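BIS(5'-nucleosyl)-tetraphosphatase (Diadenosine tetraphosphatase), putative (Plasmodium falciparum, PDB 5CFJ) probably hydrolyses diadenosine tetraphosphate asymmetrically, as a nucleotide-binding member of the Nudix hydrolase family. Local coordinates at residues Ile71-Lys77 with Leu100-Asn105. Sequence-based numbering, arbitrary orientation.
Sequences INKDKYK and LAMLLN
K77 and M102 face each other as an antiparallel hydrogen-bonded pair: M102 O accepts from K77 N at 2.9 Å, and M102 N donates back to K77 O. One residue on, Y76 and L103 form the non-hydrogen-bonded pair, and beyond it L104 N gives an almost straight bond (176°) to K75 O, 3.1 Å away and in the carbonyl plane. A water donates to the same K75 O and accepts from N105 N, so this carbonyl takes two bonds, and the water links the 3-10 segment to the residues just after strand 92-103. Two CA-H...O contacts, Y76 CA to M102 O at 3.2 Å and A101 CA to K77 O, flank the paired amides. These pairs form the end of the long beta hairpin of strands 76-89 and 92-103 that lies away from its connecting turn, within the Nudix fold; strand 92-103 also pairs, in parallel, with strand 6-16. Just before strand 76-89, the 3-10 segment 73-75 follows helix 57-69 after a short link.

Most apolar contacts lie on the face that carries Y76 and L103. With CG wedged between its backbone N and carbonyl carbon (chi1 52°), Y76 sets CD1 3.5 Å from A101 CB, an oblique approach. K73 CA lies over one face of this ring, offset toward the rim, and I71 CG2 comes in plane at its edge. That same methyl meets L103 CD1 at 4.0 Å, the two side chains crossing at about a right angle. L103 CD1 also packs against K75 CB and lies beside the K75 carbonyl oxygen. I11 and L13 of strand 6-16 and V62 of helix 57-69 enclose Y76 further. Beyond the strand, exposed L104 sets CD1 against K75 O and Y76 C, 3.8 Å from the latter.

Within the turn, K75 bends at chi2 and chi4, bringing NZ to D74 OD2 in a 2.8 Å salt bridge, on the syn side of the D74 carboxylate and somewhat out of its plane.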
ATOM      1  N   ILE A  71      -8.115   3.478  -8.815  1.00 13.28           N
ATOM      2  CA  ILE A  71      -7.240   4.624  -9.028  1.00 13.51           C
ATOM      3  C   ILE A  71      -6.121   4.255  -9.992  1.00 13.37           C
ATOM      4  O   ILE A  71      -5.324   3.358  -9.708  1.00 14.35           O
ATOM      5  CB  ILE A  71      -6.637   5.122  -7.702  1.00 13.76           C
ATOM      6  CG1 ILE A  71      -7.747   5.531  -6.729  1.00 15.82           C
ATOM      7  CG2 ILE A  71      -5.674   6.266  -7.957  1.00 14.47           C
ATOM      8  CD1 ILE A  71      -7.238   5.886  -5.343  1.00 18.32           C
ATOM      9  N   ASN A  72      -6.071   4.939 -11.135  1.00 14.08           N
ATOM     10  CA  ASN A  72      -5.058   4.684 -12.148  1.00 15.22           C
ATOM     11  C   ASN A  72      -3.840   5.574 -11.952  1.00 14.26           C
ATOM     12  O   ASN A  72      -3.883   6.544 -11.196  1.00 14.29           O
ATOM     13  CB  ASN A  72      -5.642   4.893 -13.546  1.00 18.80           C
ATOM     14  CG  ASN A  72      -5.064   3.938 -14.564  1.00 23.44           C
ATOM     15  OD1 ASN A  72      -3.966   3.408 -14.392  1.00 23.45           O
ATOM     16  ND2 ASN A  72      -5.808   3.706 -15.634  1.00 27.12           N
ATOM     17  N   LYS A  73      -2.752   5.257 -12.650  1.00 16.25           N
ATOM     18  CA  LYS A  73      -1.480   5.919 -12.387  1.00 16.65           C
ATOM     19  C   LYS A  73      -1.454   7.393 -12.769  1.00 15.13           C
ATOM     20  O   LYS A  73      -0.605   8.127 -12.285  1.00 16.85           O
ATOM     21  CB  LYS A  73      -0.341   5.182 -13.087  1.00 21.69           C
ATOM     22  CG  LYS A  73      -0.391   5.221 -14.589  1.00 25.80           C
ATOM     23  CD  LYS A  73       0.884   4.631 -15.168  1.00 30.13           C
ATOM     24  CE  LYS A  73       0.892   4.706 -16.679  1.00 33.93           C
ATOM     25  NZ  LYS A  73       2.162   4.168 -17.235  1.00 36.22           N
ATOM     26  N   ASP A  74      -2.389   7.844 -13.600  1.00 15.54           N
ATOM     27  CA  ASP A  74      -2.439   9.268 -13.923  1.00 16.73           C
ATOM     28  C   ASP A  74      -2.854  10.091 -12.702  1.00 15.55           C
ATOM     29  O   ASP A  74      -2.698  11.308 -12.690  1.00 17.17           O
ATOM     30  CB  ASP A  74      -3.394   9.534 -15.087  1.00 19.28           C
ATOM     31  CG  ASP A  74      -4.816   9.165 -14.755  1.00 22.00           C
ATOM     32  OD1 ASP A  74      -5.090   7.954 -14.628  1.00 25.41           O
ATOM     33  OD2 ASP A  74      -5.656  10.076 -14.608  1.00 26.30           O
ATOM     34  N   LYS A  75      -3.369   9.425 -11.669  1.00 13.53           N
ATOM     35  CA  LYS A  75      -3.829  10.115 -10.463  1.00 13.83           C
ATOM     36  C   LYS A  75      -2.740  10.323  -9.425  1.00 12.69           C
ATOM     37  O   LYS A  75      -2.951  11.022  -8.435  1.00 13.35           O
ATOM     38  CB  LYS A  75      -4.976   9.341  -9.814  1.00 14.81           C
ATOM     39  CG  LYS A  75      -6.166   9.121 -10.721  1.00 15.70           C
ATOM     40  CD  LYS A  75      -6.720  10.440 -11.226  1.00 17.70           C
ATOM     41  CE  LYS A  75      -8.029  10.233 -11.961  1.00 20.32           C
ATOM     42  NZ  LYS A  75      -7.903   9.317 -13.125  1.00 22.08           N
ATOM     43  N   TYR A  76      -1.587   9.694  -9.617  1.00 13.10           N
ATOM     44  CA  TYR A  76      -0.546   9.800  -8.601  1.00 13.00           C
ATOM     45  C   TYR A  76       0.837   9.974  -9.208  1.00 13.56           C
ATOM     46  O   TYR A  76       1.072   9.652 -10.376  1.00 15.59           O
ATOM     47  CB  TYR A  76      -0.591   8.596  -7.645  1.00 12.78           C
ATOM     48  CG  TYR A  76      -0.583   7.210  -8.258  1.00 12.78           C
ATOM     49  CD1 TYR A  76       0.578   6.657  -8.784  1.00 13.19           C
ATOM     50  CD2 TYR A  76      -1.736   6.429  -8.248  1.00 13.70           C
ATOM     51  CE1 TYR A  76       0.582   5.376  -9.301  1.00 13.87           C
ATOM     52  CE2 TYR A  76      -1.739   5.149  -8.761  1.00 13.58           C
ATOM     53  CZ  TYR A  76      -0.579   4.629  -9.292  1.00 14.09           C
ATOM     54  OH  TYR A  76      -0.583   3.347  -9.810  1.00 15.31           O
ATOM     55  N   LYS A  77       1.731  10.521  -8.397  1.00 13.47           N
ATOM     56  CA  LYS A  77       3.114  10.724  -8.775  1.00 14.66           C
ATOM     57  C   LYS A  77       3.953   9.629  -8.154  1.00 13.60           C
ATOM     58  O   LYS A  77       4.038   9.527  -6.929  1.00 13.85           O
ATOM     59  CB  LYS A  77       3.608  12.079  -8.305  1.00 17.37           C
ATOM     60  CG  LYS A  77       5.044  12.368  -8.662  1.00 19.08           C
ATOM     61  CD  LYS A  77       5.482  13.688  -8.058  1.00 23.25           C
ATOM     62  CE  LYS A  77       6.941  13.993  -8.319  1.00 25.95           C
ATOM     63  NZ  LYS A  77       7.294  15.316  -7.734  1.00 29.86           N
ATOM     64  N   LEU A 100       6.458   3.709  -3.556  1.00 11.12           N
ATOM     65  CA  LEU A 100       5.760   4.869  -3.009  1.00 10.72           C
ATOM     66  C   LEU A 100       5.192   5.760  -4.103  1.00 11.10           C
ATOM     67  O   LEU A 100       5.861   6.030  -5.100  1.00 12.68           O
ATOM     68  CB  LEU A 100       6.713   5.676  -2.135  1.00 12.17           C
ATOM     69  CG  LEU A 100       6.167   6.886  -1.366  1.00 12.62           C
ATOM     70  CD1 LEU A 100       5.134   6.482  -0.320  1.00 14.00           C
ATOM     71  CD2 LEU A 100       7.300   7.659  -0.718  1.00 13.91           C
ATOM     72  N   ALA A 101       3.967   6.231  -3.914  1.00 11.00           N
ATOM     73  CA  ALA A 101       3.378   7.199  -4.834  1.00 11.86           C
ATOM     74  C   ALA A 101       2.529   8.186  -4.055  1.00 11.94           C
ATOM     75  O   ALA A 101       1.931   7.818  -3.045  1.00 12.73           O
ATOM     76  CB  ALA A 101       2.539   6.501  -5.891  1.00 13.71           C
ATOM     77  N   MET A 102       2.479   9.431  -4.511  1.00 12.37           N
ATOM     78  CA  MET A 102       1.636  10.418  -3.860  0.69 12.26           C
ATOM     79  C   MET A 102       0.418  10.729  -4.709  1.00 12.06           C
ATOM     80  O   MET A 102       0.516  11.145  -5.867  1.00 12.46           O
ATOM     81  CB  MET A 102       2.404  11.699  -3.564  0.69 13.53           C
ATOM     82  CG  MET A 102       1.632  12.633  -2.645  0.69 15.39           C
ATOM     83  SD  MET A 102       2.508  14.178  -2.366  0.69 20.88           S
ATOM     84  CE  MET A 102       4.041  13.593  -1.649  0.69 24.12           C
ATOM     85  N   LEU A 103      -0.743  10.504  -4.112  1.00 12.16           N
ATOM     86  CA  LEU A 103      -2.003  10.816  -4.742  1.00 12.72           C
ATOM     87  C   LEU A 103      -2.093  12.329  -4.830  1.00 13.15           C
ATOM     88  O   LEU A 103      -1.916  13.020  -3.833  1.00 15.08           O
ATOM     89  CB  LEU A 103      -3.151  10.234  -3.932  1.00 15.15           C
ATOM     90  CG  LEU A 103      -4.544  10.314  -4.547  1.00 14.42           C
ATOM     91  CD1 LEU A 103      -4.642   9.486  -5.822  1.00 16.16           C
ATOM     92  CD2 LEU A 103      -5.543   9.855  -3.515  1.00 14.19           C
ATOM     93  N   LEU A 104      -2.352  12.841  -6.028  1.00 14.73           N
ATOM     94  CA  LEU A 104      -2.309  14.274  -6.267  1.00 16.54           C
ATOM     95  C   LEU A 104      -3.607  14.976  -5.840  1.00 16.64           C
ATOM     96  O   LEU A 104      -3.588  16.140  -5.439  1.00 19.02           O
ATOM     97  CB  LEU A 104      -1.983  14.524  -7.745  1.00 19.06           C
ATOM     98  CG  LEU A 104      -0.569  14.022  -8.086  1.00 21.18           C
ATOM     99  CD1 LEU A 104      -0.423  13.573  -9.541  1.00 22.09           C
ATOM    100  CD2 LEU A 104       0.435  15.104  -7.756  1.00 23.18           C
ATOM    101  N   ASN A 105      -4.725  14.262  -5.923  1.00 15.33           N
ATOM    102  CA  ASN A 105      -6.005  14.719  -5.401  1.00 14.76           C
ATOM    103  C   ASN A 105      -6.399  13.855  -4.210  1.00 13.59           C
ATOM    104  O   ASN A 105      -6.798  12.699  -4.386  1.00 14.44           O
ATOM    105  CB  ASN A 105      -7.078  14.636  -6.477  1.00 14.56           C
ATOM    106  CG  ASN A 105      -8.470  14.831  -5.926  1.00 14.93           C
ATOM    107  OD1 ASN A 105      -8.669  15.517  -4.925  1.00 16.75           O
ATOM    108  ND2 ASN A 105      -9.448  14.226  -6.581  1.00 17.30           N
TER
HETATM  109  O   HOH W   1      -5.213  12.352  -7.973  1.00 18.17           O